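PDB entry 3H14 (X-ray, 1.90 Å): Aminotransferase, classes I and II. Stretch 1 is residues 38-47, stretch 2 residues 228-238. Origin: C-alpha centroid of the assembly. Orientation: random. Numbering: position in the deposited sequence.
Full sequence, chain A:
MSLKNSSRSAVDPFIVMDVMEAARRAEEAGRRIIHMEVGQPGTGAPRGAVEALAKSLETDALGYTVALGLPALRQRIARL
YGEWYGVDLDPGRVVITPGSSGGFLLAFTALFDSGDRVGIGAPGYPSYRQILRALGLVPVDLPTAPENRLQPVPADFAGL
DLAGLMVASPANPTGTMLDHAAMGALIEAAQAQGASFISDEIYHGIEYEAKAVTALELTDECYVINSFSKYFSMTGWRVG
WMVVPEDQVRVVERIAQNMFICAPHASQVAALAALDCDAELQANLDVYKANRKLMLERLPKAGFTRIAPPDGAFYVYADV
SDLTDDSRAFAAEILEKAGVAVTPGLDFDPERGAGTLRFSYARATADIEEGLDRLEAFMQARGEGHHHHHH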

# COMPACT_ATOMS: atom_id res chain seq x y z
N VAL A 38 3.94 6.60 9.32
CA VAL A 38 3.45 5.21 9.29
C VAL A 38 2.49 4.99 8.14
O VAL A 38 1.75 5.86 7.77
CB VAL A 38 2.77 4.76 10.60
CG1 VAL A 38 2.65 3.21 10.61
CG2 VAL A 38 3.57 5.21 11.85
N GLY A 39 2.55 3.81 7.55
CA GLY A 39 1.69 3.49 6.45
C GLY A 39 0.55 2.60 6.88
O GLY A 39 0.32 1.58 6.26
N GLN A 40 -0.15 2.99 7.94
CA GLN A 40 -1.22 2.19 8.53
C GLN A 40 -2.23 3.14 9.13
O GLN A 40 -1.83 4.22 9.59
CB GLN A 40 -0.72 1.31 9.68
CG GLN A 40 0.64 0.67 9.50
CD GLN A 40 1.16 0.02 10.78
OE1 GLN A 40 0.78 0.38 11.91
NE2 GLN A 40 2.04 -0.95 10.60
N PRO A 41 -3.51 2.76 9.16
CA PRO A 41 -4.52 3.60 9.79
C PRO A 41 -4.23 3.91 11.26
O PRO A 41 -3.57 3.13 11.96
CB PRO A 41 -5.79 2.76 9.67
CG PRO A 41 -5.55 1.88 8.55
CD PRO A 41 -4.11 1.55 8.57
N GLY A 42 -4.70 5.08 11.71
CA GLY A 42 -4.62 5.43 13.11
C GLY A 42 -5.60 4.60 13.94
O GLY A 42 -5.45 4.46 15.14
N THR A 43 -6.60 4.01 13.30
CA THR A 43 -7.65 3.31 14.01
C THR A 43 -7.39 1.82 14.09
O THR A 43 -6.62 1.27 13.32
CB THR A 43 -9.01 3.58 13.37
OG1 THR A 43 -8.91 3.38 11.96
CG2 THR A 43 -9.44 5.04 13.66
N GLY A 44 -8.02 1.18 15.06
CA GLY A 44 -8.05 -0.27 15.12
C GLY A 44 -9.24 -0.84 14.37
O GLY A 44 -9.98 -0.14 13.68
N ALA A 45 -9.44 -2.15 14.54
CA ALA A 45 -10.56 -2.84 13.92
C ALA A 45 -11.89 -2.20 14.30
O ALA A 45 -12.08 -1.75 15.45
CB ALA A 45 -10.56 -4.31 14.28
N PRO A 46 -12.82 -2.16 13.35
CA PRO A 46 -14.10 -1.54 13.66
C PRO A 46 -14.85 -2.28 14.78
O PRO A 46 -14.66 -3.48 14.99
CB PRO A 46 -14.84 -1.60 12.33
CG PRO A 46 -14.17 -2.70 11.57
CD PRO A 46 -12.76 -2.71 11.99
N ARG A 47 -15.68 -1.56 15.51
CA ARG A 47 -16.38 -2.12 16.69
C ARG A 47 -17.16 -3.40 16.38
O ARG A 47 -17.11 -4.34 17.16
CB ARG A 47 -17.32 -1.07 17.31
N PHE A 228 -7.38 -6.41 4.46
CA PHE A 228 -8.26 -5.72 5.41
C PHE A 228 -7.52 -4.69 6.26
O PHE A 228 -8.11 -4.11 7.17
CB PHE A 228 -8.96 -6.75 6.31
CG PHE A 228 -9.94 -7.59 5.56
CD1 PHE A 228 -11.22 -7.11 5.33
CD2 PHE A 228 -9.59 -8.82 5.03
CE1 PHE A 228 -12.13 -7.84 4.64
CE2 PHE A 228 -10.51 -9.59 4.32
CZ PHE A 228 -11.78 -9.09 4.11
N SER A 229 -6.26 -4.42 5.91
CA SER A 229 -5.38 -3.63 6.74
C SER A 229 -5.59 -2.11 6.64
O SER A 229 -5.14 -1.39 7.53
CB SER A 229 -3.92 -3.95 6.42
OG SER A 229 -3.62 -3.68 5.06
N LYS A 230 -6.26 -1.64 5.58
CA LYS A 230 -6.34 -0.21 5.26
C LYS A 230 -7.76 0.38 5.42
O LYS A 230 -8.10 0.85 6.48
CB LYS A 230 -5.76 0.09 3.88
CG LYS A 230 -4.38 -0.51 3.65
CD LYS A 230 -3.26 0.06 4.57
CE LYS A 230 -1.94 -0.61 4.20
NZ LYS A 230 -0.81 -0.46 5.14
N TYR A 231 -8.58 0.38 4.38
CA TYR A 231 -9.97 0.83 4.51
C TYR A 231 -10.69 0.06 5.62
O TYR A 231 -11.47 0.62 6.39
CB TYR A 231 -10.74 0.62 3.23
CG TYR A 231 -12.18 1.01 3.37
CD1 TYR A 231 -12.56 2.37 3.48
CD2 TYR A 231 -13.16 0.05 3.47
CE1 TYR A 231 -13.91 2.73 3.65
CE2 TYR A 231 -14.50 0.41 3.59
CZ TYR A 231 -14.86 1.74 3.69
OH TYR A 231 -16.19 2.03 3.84
N PHE A 232 -10.43 -1.24 5.70
CA PHE A 232 -11.13 -2.04 6.74
C PHE A 232 -10.50 -1.97 8.11
O PHE A 232 -11.06 -2.50 9.06
CB PHE A 232 -11.33 -3.47 6.27
CG PHE A 232 -12.20 -3.54 5.08
CD1 PHE A 232 -13.58 -3.40 5.22
CD2 PHE A 232 -11.66 -3.68 3.82
CE1 PHE A 232 -14.42 -3.41 4.13
CE2 PHE A 232 -12.48 -3.73 2.72
CZ PHE A 232 -13.88 -3.58 2.87
N SER A 233 -9.34 -1.29 8.20
CA SER A 233 -8.74 -0.88 9.47
C SER A 233 -8.35 -2.04 10.38
O SER A 233 -8.41 -1.90 11.59
CB SER A 233 -9.67 0.09 10.21
OG SER A 233 -8.97 0.84 11.21
N MSE A 234 -7.92 -3.16 9.79
CA MSE A 234 -7.47 -4.31 10.57
C MSE A 234 -5.99 -4.62 10.38
O MSE A 234 -5.59 -5.78 10.25
CB MSE A 234 -8.34 -5.53 10.22
CG MSE A 234 -9.74 -5.32 10.61
SE MSE A 234 -10.87 -6.81 10.13
CE MSE A 234 -9.95 -8.16 11.16
N THR A 235 -5.16 -3.58 10.37
CA THR A 235 -3.73 -3.77 10.42
C THR A 235 -3.41 -4.59 11.66
O THR A 235 -3.96 -4.35 12.72
CB THR A 235 -2.96 -2.40 10.44
OG1 THR A 235 -3.06 -1.77 9.15
CG2 THR A 235 -1.49 -2.60 10.83
N GLY A 236 -2.56 -5.58 11.51
CA GLY A 236 -2.14 -6.40 12.64
C GLY A 236 -2.87 -7.73 12.72
O GLY A 236 -2.46 -8.62 13.45
N TRP A 237 -3.97 -7.88 11.99
CA TRP A 237 -4.83 -9.07 12.07
C TRP A 237 -4.46 -10.17 11.07
O TRP A 237 -4.98 -11.29 11.13
CB TRP A 237 -6.28 -8.65 11.87
CG TRP A 237 -6.83 -7.90 13.07
CD1 TRP A 237 -6.81 -6.56 13.28
CD2 TRP A 237 -7.52 -8.47 14.20
NE1 TRP A 237 -7.43 -6.25 14.46
CE2 TRP A 237 -7.88 -7.40 15.05
CE3 TRP A 237 -7.86 -9.78 14.57
CZ2 TRP A 237 -8.53 -7.60 16.26
CZ3 TRP A 237 -8.51 -9.98 15.78
CH2 TRP A 237 -8.86 -8.89 16.61
N ARG A 238 -3.57 -9.86 10.14
CA ARG A 238 -3.08 -10.84 9.15
C ARG A 238 -4.19 -11.52 8.38
O ARG A 238 -4.32 -12.74 8.35
CB ARG A 238 -2.13 -11.87 9.79
O HOH W 1 -5.70 -0.68 11.33
O HOH W 2 -7.60 -3.67 15.93

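Two irregular segments, 38-47 and 228-238, pack together through a few well-placed polar atoms and a small apolar patch, burying 480 Å² in all, both sides summed. S233 is at the centre. Its CA-to-CB bond points toward the first stretch, and chi1 of -162° (t) sets the hydroxyl between two oxygens: S233 OG donates to G44 O at 2.8 Å, and T43 OG1 lies 2.6 Å from S233 OG. The small side chain suits this buried site, since OG, one bond beyond CB, already reaches both partners. T43 meets it with chi1 of 49° (p); its CA-to-CB bond runs sideways, and this rotamer carries OG1, rather than the methyl CG2, to the serine.

K230 makes the other direct polar link. Its CA-to-CB bond points sideways, yet the end of the chain comes nearer: chi1 and chi2 are both m (-50° and -64°), bending the chain near its base, while chi3 and chi4 are t (-179° and -166°) and extend it until NZ donates to G39 O at 2.6 Å. A long, flexible side chain with a terminal donor fits this reach. G39 has no side chain, and its carbonyl is the acceptor.

Between these polar sites lies P41, which points toward the second stretch and places its ring over the K230 to S233 type I turn, with P41 CG 3.4 Å from K230 O and P41 CD 3.3 Å from S229 O. The ring offers no donor to these carbonyls, so it fills space against them. S229 O is already engaged within its own stretch: T235, with chi1 of -71° (m), turns OG1 back to donate to S229 O at 2.7 Å. The same rotamer leaves the methyl free to meet Q40, with T235 CG2 3.7 Å from Q40 CD. The turn itself is closed by a weak hydrogen bond from S233 N to K230 O (3.0 Å).

The apolar patch is built on A45 and P46. A45 CB lies 3.9 Å from CG of M234, a selenomethionine, and 4.2 Å from W237 CE2, approaching the indole obliquely; its single methyl gives contact with both neighbours. M234 has chi1 m (-64°) and chi2 t (178°), and its CG also lies 4.2 Å from P46 CD. The P46 ring sits 3.4 Å from the main chain, measured from CD to F232 O, and the residue occupies the N-cap position just before a helix. A45 N lies 3.1 Å from S233 O, but the angle is too poor for a hydrogen bond; a CA-H...O contact joins A45 CA to the same S233 O at 3.3 Å.

Water completes the contact. Water 2 accepts from A45 N (2.8 Å) and from W237 NE1 (3.0 Å), the indole nitrogen being brought into reach by chi1 of -72° (m) and chi2 of 91°. Water 1 donates to T43 O (2.9 Å) and accepts from T235 N (3.1 Å), bridging the two backbones.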